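Local coordinates for protein alpha-1,2-mannosidase (Bacteroides thetaiotaomicron, PDB 2WW2) that is a calcium-dependent, inverting glycoside hydrolase of family 92 that cleaves alpha-mannosidic linkages, probably in mannose-containing glycans, at residues Met640-Val645 against Pro650-Gly655; Thr663-Leu666 against Lys670-Val673. One frame throughout, in Å; residues are numbered along the deposited sequence.

In the fold
Both contacts are beta hairpins within the family 92 catalytic range, set in series along the chain: contact 1 closes at Gly655 before contact 2 opens at Thr663. Contact 1 pairs strands 642-643 and 651-654 of a three-stranded antiparallel sheet completed by strand 700-702, just after helix 632-640. Contact 2 pairs strands 661-665 and 671-675 of a separate six-stranded mixed sheet. Their centres lie about 15 Å apart, and Leu664 joins them: its CD2 packs 3.8 Å from Met640 SD and 3.9 Å from Phe642 CZ. Helix 338-345 touches apolar side chains of both, so two small sheets share one hydrophobic layer.

Contact 1: residues Met640-Val645 against Pro650-Gly655; sequences MGFYPV and PEYAIG
Gly641-Tyr643 runs antiparallel to Ala653-Gly655, with Tyr643 and Ala653 as a hydrogen-bonded pair (Tyr643 N to Ala653 O and Ala653 N to Tyr643 O, both 2.8 Å) and Phe642 and Ile654 as the non-hydrogen-bonded pair beside it. Gly655 N adds a 2.7 Å bond to Gly641 O. Gly641, just past helix 632-640, has a positive phi at which a side chain would jam against the preceding carbonyl. With CG between the backbone N and the carbonyl carbon (chi1 51°), the Phe642 ring is brought beside Tyr652, its CD1 3.7 Å from Tyr652 CB. The Phe642 edge faces the Tyr652 ring in an offset edge-to-face pair, centroids 5.6 Å apart and planes at 73°. Pro644 CB reaches Tyr652 CD1 at 4.0 Å, while Tyr652 OH is hydrogen-bonded to Lys394 NZ. On the sheet face of Tyr643 and Ala653, Val645 CG2 packs 3.8 Å from Ala653 CB, and the Tyr643 ring meets those of Tyr592 and Trp634. Pro644 centres an inverse gamma turn as the first strand ends. The whole is a short, buried antiparallel beta hairpin, which strand 700-702 extends into a three-stranded sheet.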
# COMPACT_ATOMS: atom_id res chain seq x y z
N MET A 640 -25.28 -18.74 11.80
CA MET A 640 -26.64 -19.28 11.77
C MET A 640 -27.24 -19.18 10.37
O MET A 640 -28.15 -19.94 10.01
CB MET A 640 -27.54 -18.53 12.78
CG MET A 640 -27.21 -18.82 14.26
SD MET A 640 -28.48 -18.20 15.40
CE MET A 640 -28.52 -16.44 15.06
N GLY A 641 -26.79 -18.22 9.58
CA GLY A 641 -27.27 -18.13 8.21
C GLY A 641 -28.02 -16.87 7.82
O GLY A 641 -28.50 -16.77 6.68
N PHE A 642 -28.14 -15.91 8.74
CA PHE A 642 -28.97 -14.71 8.49
C PHE A 642 -28.54 -13.56 9.39
O PHE A 642 -27.90 -13.78 10.41
CB PHE A 642 -30.47 -15.01 8.66
CG PHE A 642 -30.82 -15.68 9.97
CD1 PHE A 642 -31.07 -14.93 11.11
CD2 PHE A 642 -30.90 -17.07 10.04
CE1 PHE A 642 -31.37 -15.54 12.32
CE2 PHE A 642 -31.21 -17.70 11.25
CZ PHE A 642 -31.44 -16.94 12.39
N TYR A 643 -28.86 -12.33 8.99
CA TYR A 643 -28.31 -11.15 9.66
C TYR A 643 -29.28 -9.98 9.60
O TYR A 643 -29.92 -9.76 8.57
CB TYR A 643 -27.00 -10.75 8.97
CG TYR A 643 -26.26 -9.63 9.65
CD1 TYR A 643 -25.38 -9.88 10.70
CD2 TYR A 643 -26.41 -8.31 9.23
CE1 TYR A 643 -24.67 -8.86 11.33
CE2 TYR A 643 -25.71 -7.27 9.86
CZ TYR A 643 -24.84 -7.55 10.90
OH TYR A 643 -24.16 -6.53 11.53
N PRO A 644 -29.40 -9.22 10.70
CA PRO A 644 -30.31 -8.07 10.80
C PRO A 644 -29.68 -6.85 10.14
O PRO A 644 -29.15 -5.97 10.83
CB PRO A 644 -30.44 -7.85 12.32
CG PRO A 644 -29.10 -8.28 12.85
CD PRO A 644 -28.76 -9.52 12.00
N VAL A 645 -29.73 -6.78 8.82
CA VAL A 645 -29.18 -5.63 8.10
C VAL A 645 -29.74 -4.28 8.59
O VAL A 645 -29.00 -3.31 8.75
CB VAL A 645 -29.42 -5.80 6.59
CG1 VAL A 645 -29.06 -4.50 5.82
CG2 VAL A 645 -28.59 -6.99 6.07
N PRO A 650 -38.24 -5.78 11.03
CA PRO A 650 -38.11 -7.13 11.59
C PRO A 650 -37.86 -8.21 10.52
O PRO A 650 -38.71 -9.07 10.27
CB PRO A 650 -39.45 -7.33 12.33
CG PRO A 650 -40.44 -6.43 11.60
CD PRO A 650 -39.60 -5.22 11.18
N GLU A 651 -36.68 -8.14 9.90
CA GLU A 651 -36.28 -9.00 8.77
C GLU A 651 -34.83 -9.35 8.99
O GLU A 651 -34.06 -8.51 9.46
CB GLU A 651 -36.25 -8.21 7.45
CG GLU A 651 -37.51 -8.19 6.67
CD GLU A 651 -37.42 -7.32 5.45
OE1 GLU A 651 -36.34 -6.76 5.09
OE2 GLU A 651 -38.48 -7.16 4.84
N TYR A 652 -34.43 -10.55 8.56
CA TYR A 652 -33.02 -10.92 8.58
C TYR A 652 -32.62 -11.40 7.19
O TYR A 652 -33.23 -12.34 6.66
CB TYR A 652 -32.79 -12.05 9.61
CG TYR A 652 -33.29 -11.75 11.00
CD1 TYR A 652 -32.42 -11.27 11.98
CD2 TYR A 652 -34.64 -11.92 11.33
CE1 TYR A 652 -32.87 -11.00 13.25
CE2 TYR A 652 -35.09 -11.63 12.60
CZ TYR A 652 -34.19 -11.18 13.56
OH TYR A 652 -34.65 -10.89 14.82
N ALA A 653 -31.62 -10.75 6.58
CA ALA A 653 -31.15 -11.14 5.26
C ALA A 653 -30.41 -12.47 5.36
O ALA A 653 -29.63 -12.70 6.29
CB ALA A 653 -30.25 -10.06 4.64
N ILE A 654 -30.67 -13.35 4.40
CA ILE A 654 -30.07 -14.68 4.39
C ILE A 654 -28.64 -14.66 3.80
O ILE A 654 -28.38 -14.04 2.75
CB ILE A 654 -31.01 -15.70 3.70
CG1 ILE A 654 -32.22 -15.91 4.61
CG2 ILE A 654 -30.28 -17.07 3.47
CD1 ILE A 654 -33.39 -16.62 3.95
N GLY A 655 -27.72 -15.29 4.50
CA GLY A 655 -26.35 -15.42 4.01
C GLY A 655 -26.14 -16.86 3.62
O GLY A 655 -26.73 -17.35 2.65

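Contact 2: residues Thr663-Leu666 against Lys670-Val673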
# COMPACT_ATOMS: atom_id res chain seq x y z
N THR A 663 -30.09 -25.07 15.70
CA THR A 663 -31.43 -25.07 16.24
C THR A 663 -31.54 -23.92 17.23
O THR A 663 -30.77 -23.83 18.19
CB THR A 663 -31.73 -26.38 16.98
OG1 THR A 663 -31.60 -27.47 16.06
CG2 THR A 663 -33.15 -26.38 17.54
N LEU A 664 -32.48 -23.02 16.97
CA LEU A 664 -32.72 -21.90 17.85
C LEU A 664 -33.90 -22.24 18.76
O LEU A 664 -34.99 -22.56 18.28
CB LEU A 664 -33.02 -20.65 17.02
CG LEU A 664 -31.86 -19.98 16.26
CD1 LEU A 664 -31.46 -20.79 15.00
CD2 LEU A 664 -32.28 -18.59 15.87
N HIS A 665 -33.66 -22.20 20.07
CA HIS A 665 -34.68 -22.48 21.07
C HIS A 665 -35.29 -21.18 21.51
O HIS A 665 -34.71 -20.43 22.30
CB HIS A 665 -34.07 -23.25 22.24
CG HIS A 665 -33.60 -24.62 21.86
ND1 HIS A 665 -34.47 -25.60 21.42
CD2 HIS A 665 -32.36 -25.15 21.79
CE1 HIS A 665 -33.79 -26.69 21.12
NE2 HIS A 665 -32.50 -26.44 21.33
N LEU A 666 -36.46 -20.91 20.95
CA LEU A 666 -37.14 -19.64 21.12
C LEU A 666 -38.21 -19.71 22.20
O LEU A 666 -38.50 -20.79 22.74
CB LEU A 666 -37.70 -19.17 19.78
CG LEU A 666 -36.61 -19.07 18.71
CD1 LEU A 666 -37.17 -18.90 17.31
CD2 LEU A 666 -35.62 -17.95 19.01
N LYS A 670 -40.99 -22.87 21.08
CA LYS A 670 -40.83 -22.90 19.62
C LYS A 670 -39.37 -23.08 19.25
O LYS A 670 -38.50 -22.45 19.85
CB LYS A 670 -41.36 -21.62 18.96
CG LYS A 670 -42.77 -21.24 19.37
CD LYS A 670 -43.80 -22.30 18.96
CE LYS A 670 -45.21 -21.81 19.33
NZ LYS A 670 -46.22 -22.91 19.22
N ASN A 671 -39.11 -23.93 18.27
CA ASN A 671 -37.75 -24.16 17.79
C ASN A 671 -37.67 -23.88 16.30
O ASN A 671 -38.54 -24.31 15.53
CB ASN A 671 -37.33 -25.60 18.06
CG ASN A 671 -37.44 -25.96 19.53
OD1 ASN A 671 -36.87 -25.29 20.37
ND2 ASN A 671 -38.21 -27.00 19.83
N PHE A 672 -36.64 -23.15 15.88
CA PHE A 672 -36.44 -22.94 14.46
C PHE A 672 -35.13 -23.58 14.05
O PHE A 672 -34.08 -23.27 14.64
CB PHE A 672 -36.45 -21.46 14.09
CG PHE A 672 -36.54 -21.23 12.60
CD1 PHE A 672 -37.76 -21.06 11.99
CD2 PHE A 672 -35.39 -21.24 11.81
CE1 PHE A 672 -37.86 -20.88 10.62
CE2 PHE A 672 -35.48 -21.06 10.43
CZ PHE A 672 -36.73 -20.88 9.84
N VAL A 673 -35.18 -24.45 13.06
CA VAL A 673 -33.97 -25.14 12.58
C VAL A 673 -33.50 -24.61 11.23
O VAL A 673 -34.30 -24.50 10.29
CB VAL A 673 -34.23 -26.64 12.45
CG1 VAL A 673 -33.07 -27.35 11.70
CG2 VAL A 673 -34.48 -27.25 13.83
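Thr663-Leu666 and Lys670-Val673 are the two arms of an antiparallel beta hairpin, the second and third strands of a six-stranded mixed sheet, with strand 274-277 beyond the first arm and strand 710-717 beyond the second. The strand axes pass 4.6 Å apart and run at 165°. Leu664 and Phe672 form the hydrogen-bonded pair: Leu664 N bonds Phe672 O at 2.8 Å, and Phe672 N returns a bond to Leu664 O at 3.0 Å. Nearer the turn, Leu666 N bonds Lys670 O at 2.8 Å.

Leu664 and Phe672 share one face of the sheet. CG of Phe672 is anti to the backbone N (chi1 -168°), carrying the ring away from the first arm toward Leu712; CB is left to meet Leu666 CD1, 4.2 Å away, where the two side chains lie alongside and point the same way. Leu664 and Leu666 also pack on Leu344 and Leu345 of helix 338-345. On the other face, Thr663 OG1 sits 3.6 Å from the Val673 CG2 methyl, and the Asn671 amide comes to the ND1 edge of the His665 imidazole, the two planes 87° apart. His665 NE2 is hydrogen-bonded to Glu275 OE1 on the adjoining strand. With an alanine in place of His665, the Glu275 carboxylate would probably be left without this partner and a gap would open beside Asn671.

The hairpin is thus two-faced: on one side Leu664 and Leu666 pack against helix 338-345 while Phe672 turns to Leu712 of the next strand; the other, where His665, Asn671 and Val673 are partly exposed, mixes polar groups with the Thr663-Val673 contact. There the Glu275 carboxylate probably polarises the imidazole and makes its protonated form easier to keep.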